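Local structure of iron-regulated outer membrane protein (Neisseria meningitidis, 4B7O) at residues A[393-398]-A[518-523]; A[471-476]-A[525-530]; A[264-269]-A[311-316]. The protein is an outer-membrane iron transporter of the TonB-dependent family, probably drawing on TonB energy and perhaps importing siderophore-bound iron. All blocks are in the same frame, centred on the assembly; numbering follows the deposited sequence.

Contact 1 of 3, residues A[393-398]-A[518-523]; sequences AFLNGE and QTHGKR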
loop_
_atom_site.group_PDB
_atom_site.type_symbol
_atom_site.label_atom_id
_atom_site.label_comp_id
_atom_site.label_asym_id
_atom_site.label_seq_id
_atom_site.Cartn_x
_atom_site.Cartn_y
_atom_site.Cartn_z
ATOM N N ALA A 393 1.288 21.627 17.975
ATOM C CA ALA A 393 2.202 22.731 18.260
ATOM C C ALA A 393 3.619 22.176 18.295
ATOM O O ALA A 393 3.814 20.979 18.516
ATOM C CB ALA A 393 1.848 23.329 19.601
ATOM N N PHE A 394 4.613 23.018 18.084
ATOM C CA PHE A 394 5.982 22.578 18.274
ATOM C C PHE A 394 6.429 22.516 19.734
ATOM O O PHE A 394 5.915 23.250 20.546
ATOM C CB PHE A 394 6.869 23.426 17.401
ATOM C CG PHE A 394 6.536 23.279 15.940
ATOM C CD1 PHE A 394 7.065 22.196 15.190
ATOM C CD2 PHE A 394 5.651 24.150 15.314
ATOM C CE1 PHE A 394 6.746 22.028 13.857
ATOM C CE2 PHE A 394 5.316 23.973 13.951
ATOM C CZ PHE A 394 5.856 22.899 13.234
ATOM N N LEU A 395 7.361 21.622 20.066
ATOM C CA LEU A 395 7.744 21.365 21.441
ATOM C C LEU A 395 9.263 21.271 21.618
ATOM O O LEU A 395 9.763 20.702 22.590
ATOM C CB LEU A 395 7.056 20.126 21.991
ATOM C CG LEU A 395 5.511 20.113 21.986
ATOM C CD1 LEU A 395 4.993 18.672 22.011
ATOM C CD2 LEU A 395 4.891 20.905 23.136
ATOM N N ASN A 396 10.013 21.847 20.700
ATOM C CA ASN A 396 11.470 21.784 20.831
ATOM C C ASN A 396 11.956 22.362 22.157
ATOM O O ASN A 396 12.881 21.816 22.783
ATOM C CB ASN A 396 12.195 22.436 19.662
ATOM C CG ASN A 396 11.468 23.641 19.105
ATOM O OD1 ASN A 396 10.253 23.685 19.070
ATOM N ND2 ASN A 396 12.223 24.619 18.625
ATOM N N GLY A 397 11.302 23.433 22.613
ATOM C CA GLY A 397 11.665 24.077 23.902
ATOM C C GLY A 397 11.650 23.135 25.102
ATOM O O GLY A 397 12.396 23.348 26.071
ATOM N N GLU A 398 10.809 22.096 25.027
ATOM C CA GLU A 398 10.786 21.018 26.017
ATOM C C GLU A 398 11.916 20.030 25.756
ATOM O O GLU A 398 11.979 18.983 26.423
ATOM C CB GLU A 398 9.441 20.262 26.002
ATOM C CG GLU A 398 8.188 21.160 26.090
ATOM C CD GLU A 398 6.871 20.462 26.524
ATOM O OE1 GLU A 398 6.640 19.288 26.213
ATOM O OE2 GLU A 398 6.014 21.112 27.181
ATOM N N GLN A 518 6.419 13.287 15.173
ATOM C CA GLN A 518 7.585 13.739 15.913
ATOM C C GLN A 518 8.022 15.043 15.386
ATOM O O GLN A 518 9.006 15.589 15.845
ATOM C CB GLN A 518 8.728 12.748 15.812
ATOM C CG GLN A 518 8.431 11.414 16.426
ATOM C CD GLN A 518 9.725 10.766 16.926
ATOM O OE1 GLN A 518 10.259 11.105 18.004
ATOM N NE2 GLN A 518 10.245 9.838 16.144
ATOM N N THR A 519 7.264 15.586 14.454
ATOM C CA THR A 519 7.601 16.858 13.854
ATOM C C THR A 519 7.765 18.057 14.836
ATOM O O THR A 519 8.549 18.983 14.564
ATOM C CB THR A 519 6.585 17.184 12.773
ATOM O OG1 THR A 519 6.599 16.119 11.804
ATOM C CG2 THR A 519 6.948 18.481 12.109
ATOM N N HIS A 520 7.045 18.024 15.963
ATOM C CA HIS A 520 7.147 19.055 17.018
ATOM C C HIS A 520 8.550 19.302 17.523
ATOM O O HIS A 520 8.842 20.383 18.043
ATOM C CB HIS A 520 6.244 18.676 18.192
ATOM C CG HIS A 520 6.406 17.250 18.626
ATOM N ND1 HIS A 520 7.506 16.813 19.265
ATOM C CD2 HIS A 520 5.592 16.153 18.451
ATOM C CE1 HIS A 520 7.395 15.511 19.510
ATOM N NE2 HIS A 520 6.224 15.102 19.009
ATOM N N GLY A 521 9.408 18.290 17.412
ATOM C CA GLY A 521 10.832 18.460 17.669
ATOM C C GLY A 521 11.264 18.324 19.109
ATOM O O GLY A 521 12.412 18.583 19.450
ATOM N N LYS A 522 10.362 17.879 19.958
ATOM C CA LYS A 522 10.693 17.631 21.338
ATOM C C LYS A 522 11.954 16.790 21.453
ATOM O O LYS A 522 12.766 16.960 22.397
ATOM C CB LYS A 522 9.506 16.962 22.037
ATOM C CG LYS A 522 9.817 16.429 23.437
ATOM C CD LYS A 522 8.614 16.579 24.371
ATOM C CE LYS A 522 9.052 16.266 25.801
ATOM N NZ LYS A 522 7.877 15.939 26.656
ATOM N N ARG A 523 12.144 15.902 20.473
ATOM C CA ARG A 523 13.184 14.925 20.600
ATOM C C ARG A 523 14.391 15.330 19.829
ATOM O O ARG A 523 15.420 14.673 19.919
ATOM C CB ARG A 523 12.694 13.584 20.162
ATOM C CG ARG A 523 11.817 12.898 21.186
ATOM C CD ARG A 523 12.381 11.490 21.327
ATOM N NE ARG A 523 11.733 10.705 22.373
ATOM C CZ ARG A 523 11.208 9.500 22.180
ATOM N NH1 ARG A 523 11.293 8.942 20.975
ATOM N NH2 ARG A 523 10.619 8.859 23.191
#

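Contact 2 of 3, residues A[471-476]-A[525-530]; sequences VKTHDG and IISIAD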
loop_
_atom_site.group_PDB
_atom_site.type_symbol
_atom_site.label_atom_id
_atom_site.label_comp_id
_atom_site.label_asym_id
_atom_site.label_seq_id
_atom_site.Cartn_x
_atom_site.Cartn_y
_atom_site.Cartn_z
ATOM N N VAL A 471 12.443 20.028 -0.681
ATOM C CA VAL A 471 12.086 19.622 0.641
ATOM C C VAL A 471 12.373 20.731 1.655
ATOM O O VAL A 471 13.520 21.210 1.759
ATOM C CB VAL A 471 12.886 18.378 1.043
ATOM C CG1 VAL A 471 12.975 18.271 2.523
ATOM C CG2 VAL A 471 12.216 17.135 0.482
ATOM N N LYS A 472 11.347 21.110 2.427
ATOM C CA LYS A 472 11.519 22.112 3.470
ATOM C C LYS A 472 11.328 21.454 4.810
ATOM O O LYS A 472 10.210 21.114 5.191
ATOM C CB LYS A 472 10.551 23.274 3.236
ATOM C CG LYS A 472 10.905 24.578 3.961
ATOM C CD LYS A 472 9.819 24.971 4.962
ATOM C CE LYS A 472 10.169 24.395 6.336
ATOM N NZ LYS A 472 9.094 24.425 7.368
ATOM N N THR A 473 12.438 21.213 5.501
ATOM C CA THR A 473 12.395 20.572 6.783
ATOM C C THR A 473 11.794 21.534 7.799
ATOM O O THR A 473 11.458 22.666 7.453
ATOM C CB THR A 473 13.803 20.235 7.266
ATOM O OG1 THR A 473 14.757 21.040 6.536
ATOM C CG2 THR A 473 14.106 18.726 7.109
ATOM N N HIS A 474 11.665 21.096 9.053
ATOM C CA HIS A 474 10.991 21.910 10.075
ATOM C C HIS A 474 11.845 22.962 10.683
ATOM O O HIS A 474 11.439 23.572 11.641
ATOM C CB HIS A 474 10.339 21.090 11.188
ATOM C CG HIS A 474 11.308 20.436 12.120
ATOM N ND1 HIS A 474 10.902 19.626 13.119
ATOM C CD2 HIS A 474 12.700 20.433 12.154
ATOM C CE1 HIS A 474 11.965 19.132 13.779
ATOM N NE2 HIS A 474 13.075 19.625 13.192
ATOM N N ASP A 475 13.039 23.172 10.151
ATOM C CA ASP A 475 13.847 24.319 10.570
ATOM C C ASP A 475 13.920 25.358 9.466
ATOM O O ASP A 475 14.821 26.184 9.455
ATOM C CB ASP A 475 15.248 23.883 11.030
ATOM C CG ASP A 475 15.981 23.043 9.980
ATOM O OD1 ASP A 475 15.490 22.946 8.814
ATOM O OD2 ASP A 475 17.064 22.500 10.326
ATOM N N GLY A 476 12.969 25.318 8.533
ATOM C CA GLY A 476 12.978 26.226 7.380
ATOM C C GLY A 476 13.989 25.912 6.288
ATOM O O GLY A 476 13.915 26.482 5.206
ATOM N N ILE A 525 16.115 18.272 16.525
ATOM C CA ILE A 525 15.863 18.888 15.244
ATOM C C ILE A 525 16.171 17.821 14.227
ATOM O O ILE A 525 17.045 16.963 14.469
ATOM C CB ILE A 525 16.719 20.131 14.974
ATOM C CG1 ILE A 525 16.534 21.163 16.081
ATOM C CG2 ILE A 525 16.283 20.771 13.670
ATOM C CD1 ILE A 525 15.074 21.477 16.392
ATOM N N ILE A 526 15.403 17.845 13.135
ATOM C CA ILE A 526 15.566 16.921 12.018
ATOM C C ILE A 526 15.672 17.741 10.768
ATOM O O ILE A 526 14.655 18.190 10.204
ATOM C CB ILE A 526 14.351 16.009 11.811
ATOM C CG1 ILE A 526 14.074 15.132 13.047
ATOM C CG2 ILE A 526 14.542 15.228 10.516
ATOM C CD1 ILE A 526 15.163 14.148 13.431
ATOM N N SER A 527 16.911 17.915 10.326
ATOM C CA SER A 527 17.198 18.685 9.129
ATOM C C SER A 527 17.423 17.784 7.858
ATOM O O SER A 527 17.184 16.566 7.855
ATOM C CB SER A 527 18.398 19.603 9.416
ATOM O OG SER A 527 18.429 20.696 8.499
ATOM N N ILE A 528 17.898 18.393 6.787
ATOM C CA ILE A 528 18.336 17.644 5.626
ATOM C C ILE A 528 19.698 18.197 5.212
ATOM O O ILE A 528 19.880 19.411 5.190
ATOM C CB ILE A 528 17.329 17.807 4.498
ATOM C CG1 ILE A 528 17.722 16.964 3.276
ATOM C CG2 ILE A 528 17.130 19.274 4.176
ATOM C CD1 ILE A 528 16.611 16.854 2.250
ATOM N N ALA A 529 20.646 17.311 4.907
ATOM C CA ALA A 529 21.999 17.713 4.529
ATOM C C ALA A 529 22.030 18.455 3.205
ATOM O O ALA A 529 21.074 18.405 2.433
ATOM C CB ALA A 529 22.904 16.514 4.504
ATOM N N ASP A 530 23.099 19.195 2.965
ATOM C CA ASP A 530 23.276 19.887 1.669
ATOM C C ASP A 530 23.421 18.926 0.487
ATOM O O ASP A 530 24.094 17.889 0.590
ATOM C CB ASP A 530 24.521 20.799 1.705
ATOM C CG ASP A 530 24.200 22.222 2.181
ATOM O OD1 ASP A 530 23.160 22.807 1.741
ATOM O OD2 ASP A 530 25.009 22.746 2.995
#

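Contact 3 of 3, residues A[264-269]-A[311-316]; sequences HRIVLS and TNLAYT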
loop_
_atom_site.group_PDB
_atom_site.type_symbol
_atom_site.label_atom_id
_atom_site.label_comp_id
_atom_site.label_asym_id
_atom_site.label_seq_id
_atom_site.Cartn_x
_atom_site.Cartn_y
_atom_site.Cartn_z
ATOM N N HIS A 264 -16.736 12.601 -22.594
ATOM C CA HIS A 264 -16.138 13.309 -21.466
ATOM C C HIS A 264 -16.765 12.885 -20.218
ATOM O O HIS A 264 -17.974 12.600 -20.152
ATOM C CB HIS A 264 -16.326 14.782 -21.579
ATOM C CG HIS A 264 -15.644 15.384 -22.745
ATOM N ND1 HIS A 264 -16.093 15.212 -24.015
ATOM C CD2 HIS A 264 -14.508 16.196 -22.824
ATOM C CE1 HIS A 264 -15.281 15.884 -24.868
ATOM N NE2 HIS A 264 -14.311 16.488 -24.134
ATOM N N ARG A 265 -15.947 12.840 -19.185
ATOM C CA ARG A 265 -16.467 12.408 -17.918
ATOM C C ARG A 265 -15.797 13.195 -16.796
ATOM O O ARG A 265 -14.595 13.408 -16.848
ATOM C CB ARG A 265 -16.225 10.913 -17.791
ATOM C CG ARG A 265 -16.963 10.282 -16.644
ATOM C CD ARG A 265 -16.391 8.904 -16.354
ATOM N NE ARG A 265 -16.933 8.330 -15.129
ATOM C CZ ARG A 265 -18.186 8.496 -14.676
ATOM N NH1 ARG A 265 -19.085 9.229 -15.324
ATOM N NH2 ARG A 265 -18.551 7.912 -13.551
ATOM N N ILE A 266 -16.592 13.650 -15.830
ATOM C CA ILE A 266 -16.094 14.322 -14.630
ATOM C C ILE A 266 -16.660 13.571 -13.426
ATOM O O ILE A 266 -17.858 13.247 -13.349
ATOM C CB ILE A 266 -16.609 15.791 -14.537
ATOM C CG1 ILE A 266 -16.345 16.512 -15.822
ATOM C CG2 ILE A 266 -15.841 16.616 -13.517
ATOM C CD1 ILE A 266 -14.948 17.088 -15.824
ATOM N N VAL A 267 -15.794 13.303 -12.478
ATOM C CA VAL A 267 -16.176 12.607 -11.275
ATOM C C VAL A 267 -15.592 13.368 -10.110
ATOM O O VAL A 267 -14.344 13.663 -10.060
ATOM C CB VAL A 267 -15.516 11.218 -11.241
ATOM C CG1 VAL A 267 -15.873 10.527 -9.950
ATOM C CG2 VAL A 267 -15.930 10.380 -12.451
ATOM N N LEU A 268 -16.483 13.678 -9.169
ATOM C CA LEU A 268 -16.069 14.321 -7.949
ATOM C C LEU A 268 -16.323 13.390 -6.801
ATOM O O LEU A 268 -17.433 12.841 -6.641
ATOM C CB LEU A 268 -16.887 15.587 -7.724
ATOM C CG LEU A 268 -16.494 16.290 -6.424
ATOM C CD1 LEU A 268 -15.082 16.799 -6.539
ATOM C CD2 LEU A 268 -17.396 17.480 -6.200
ATOM N N SER A 269 -15.331 13.212 -5.958
ATOM C CA SER A 269 -15.591 12.308 -4.951
ATOM C C SER A 269 -14.996 12.672 -3.614
ATOM O O SER A 269 -13.869 13.278 -3.515
ATOM C CB SER A 269 -15.077 10.930 -5.418
ATOM O OG SER A 269 -13.693 10.878 -5.212
ATOM N N THR A 311 -10.443 13.976 -1.171
ATOM C CA THR A 311 -11.351 14.655 -2.077
ATOM C C THR A 311 -10.765 14.676 -3.473
ATOM O O THR A 311 -9.645 15.165 -3.702
ATOM C CB THR A 311 -11.591 16.100 -1.611
ATOM O OG1 THR A 311 -11.992 16.022 -0.254
ATOM C CG2 THR A 311 -12.690 16.737 -2.394
ATOM N N ASN A 312 -11.500 14.140 -4.421
ATOM C CA ASN A 312 -10.863 13.849 -5.697
ATOM C C ASN A 312 -11.713 14.341 -6.802
ATOM O O ASN A 312 -12.946 14.108 -6.823
ATOM C CB ASN A 312 -10.598 12.353 -5.898
ATOM C CG ASN A 312 -9.526 12.098 -7.010
ATOM O OD1 ASN A 312 -8.328 12.022 -6.752
ATOM N ND2 ASN A 312 -9.963 12.017 -8.228
ATOM N N LEU A 313 -11.057 15.022 -7.733
ATOM C CA LEU A 313 -11.729 15.371 -8.949
ATOM C C LEU A 313 -11.011 14.744 -10.101
ATOM O O LEU A 313 -9.818 14.931 -10.234
ATOM C CB LEU A 313 -11.712 16.876 -9.099
ATOM C CG LEU A 313 -12.469 17.500 -10.266
ATOM C CD1 LEU A 313 -13.973 17.290 -10.160
ATOM C CD2 LEU A 313 -12.196 18.990 -10.237
ATOM N N ALA A 314 -11.725 14.022 -10.944
ATOM C CA ALA A 314 -11.049 13.320 -12.068
ATOM C C ALA A 314 -11.777 13.589 -13.329
ATOM O O ALA A 314 -13.011 13.579 -13.344
ATOM C CB ALA A 314 -10.962 11.815 -11.852
ATOM N N TYR A 315 -10.998 13.892 -14.371
ATOM C CA TYR A 315 -11.562 14.165 -15.682
ATOM C C TYR A 315 -10.996 13.199 -16.689
ATOM O O TYR A 315 -9.764 13.026 -16.720
ATOM C CB TYR A 315 -11.179 15.588 -16.139
ATOM C CG TYR A 315 -11.432 15.830 -17.620
ATOM C CD1 TYR A 315 -12.721 15.762 -18.144
ATOM C CD2 TYR A 315 -10.374 16.113 -18.503
ATOM C CE1 TYR A 315 -12.964 15.972 -19.491
ATOM C CE2 TYR A 315 -10.608 16.348 -19.853
ATOM C CZ TYR A 315 -11.901 16.263 -20.341
ATOM O OH TYR A 315 -12.162 16.456 -21.686
ATOM N N THR A 316 -11.880 12.605 -17.501
ATOM C CA THR A 316 -11.482 11.867 -18.743
ATOM C C THR A 316 -12.088 12.375 -20.058
ATOM O O THR A 316 -13.269 12.180 -20.315
ATOM C CB THR A 316 -11.816 10.374 -18.686
ATOM O OG1 THR A 316 -11.257 9.805 -17.504
ATOM C CG2 THR A 316 -11.229 9.595 -19.950
#

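Contact 1 of 3, residues A[393-398]-A[518-523]
The imidazole of H520 lies between L395 from across the contact and a carbonyl of its own turn. The methyl CD1 of L395 rests on one face, displaced toward the rim and 3.9 Å from H520 CG, in a CH-pi contact; Q518 O sits over the centre of the opposite face. At the edge, K522 N donates in the ring plane to H520 ND1 at 3.1 Å. This leaves NE2 to meet Y347 O, a pattern consistent with a neutral ring protonated on NE2. With chi1 at 48°, CG of H520 is wedged between its backbone N and carbonyl carbon, which folds the ring back over the type I turn Q518–G521. The F394 ring offers its edge instead, with T519 O near its plane at 3.6 Å from CD1.

The two loops are joined through the backbone: L395 N reaches H520 O at 2.8 Å, nearly straight at the hydrogen although it approaches from above the carbonyl plane. L395 O in turn receives a CA-H...O contact from K522 CA at 3.4 Å. Farther out, E398 OE1 and K522 NZ form a long salt bridge of 3.6 Å, and E398 CB packs against the lysine methylenes; the ammonium is also held by G349 O and N350 OD1.

The contact thus ties together two irregular connections of the barrel, one leading from strand 376-391 to helix 423-434, the other from strand 498-509 to strand 525-528. T519 packs on I389 and P391 at the end of strand 376-391, while F394 and N396 lean on L437, beyond the helix.

Contact 2 of 3, residues A[471-476]-A[525-530]
H474 and D475 extend from a turn to strand 525-528, and both reach it with the same first torsion. Each places CG between its own backbone N and carbonyl carbon (chi1 71° and 54°). The imidazole is thereby swung toward the strand, where I526 N donates to H474 NE2 at 2.9 Å, tilted out of the ring plane, while I525 CG2 lies near that plane at the ring edge. D475 OD2 accepts from S527 OG at 2.9 Å through its syn lone pair. T473 is rotated almost to an eclipsed chi1 of 19°; its CG2 comes within 3.2 Å of I526 O, and OG1 turns to K477 O. Apolar packing closes the row, V471 CG1 meeting I528 CD1 at 3.9 Å.

A type I turn, T473–G476, follows strand 458-472; the contact joins it to a short strand lying between strands 498-509 and 535-547 in sequence and pairing in parallel with strand 578-600.

ND1 of H474 meets T519 O while NE2 accepts from I526 N, which favours a neutral ring carrying its proton on ND1. D475 OD1 accepts from K477 N, so both carboxylate oxygens have a partner, as do both nitrogens of the buried imidazole.

Contact 3 of 3, residues A[264-269]-A[311-316]
The carbonyl oxygen of S269 is gripped twice by the neighbouring strand: N312 N donates to S269 O at 2.7 Å, and T311 CA-H approaches S269 O, with CA at 3.2 Å. S269 N returns the bond to N312 O, also at 2.7 Å. The hydrogen-bonded pairs V267–A314 and R265–T316 repeat the exchange, though the bond from R265 N to T316 O is more bent (133°).

Strands 264-276 and 303-320 run antiparallel side by side in the transmembrane beta-barrel of TonB-dependent receptors, flanked by strands 246-259 and 323-339. I266, L268, L313 and Y315 share one face, whose apolar, outwardly exposed leucines suit the lipid side of such a barrel. L268 and L313 both carry CG anti to the backbone N (chi1 179° and -175°), which brings their CD1 methyls to 3.8 Å of each other. I266 CD1 presses on Y315 CD1 at 3.5 Å, an oblique approach to the ring. Beyond it H264 and Y315 lie side by side, though the detail of their ring edges is doubtful.

The other face carries S269 and N312, both buried, with S269 OG beside N312 CB at 3.5 Å. Here V267 CG2 lies over the guanidinium of R265, whose NH1 forms a salt bridge with D213 on strand 212-223.

Contact 3 belongs to the barrel wall: two long neighbouring strands, paired residue by residue through the backbone, with much of the lateral packing at the surface. Contacts 1 and 2 lie about 39 and 36 Å from it, centre to centre, where barrel strands give way to turns and longer connections. Contact 1 combines one backbone bond with ring, aliphatic and charged side-chain contacts; in contact 2 both hydrogen bonds end on side chains of the turn. Contact 2 is buried and contact 1 partly so, the latter ending in an ion pair. These two also touch, T519 from contact 1 meeting H474 from contact 2, and their segments alternate along the chain.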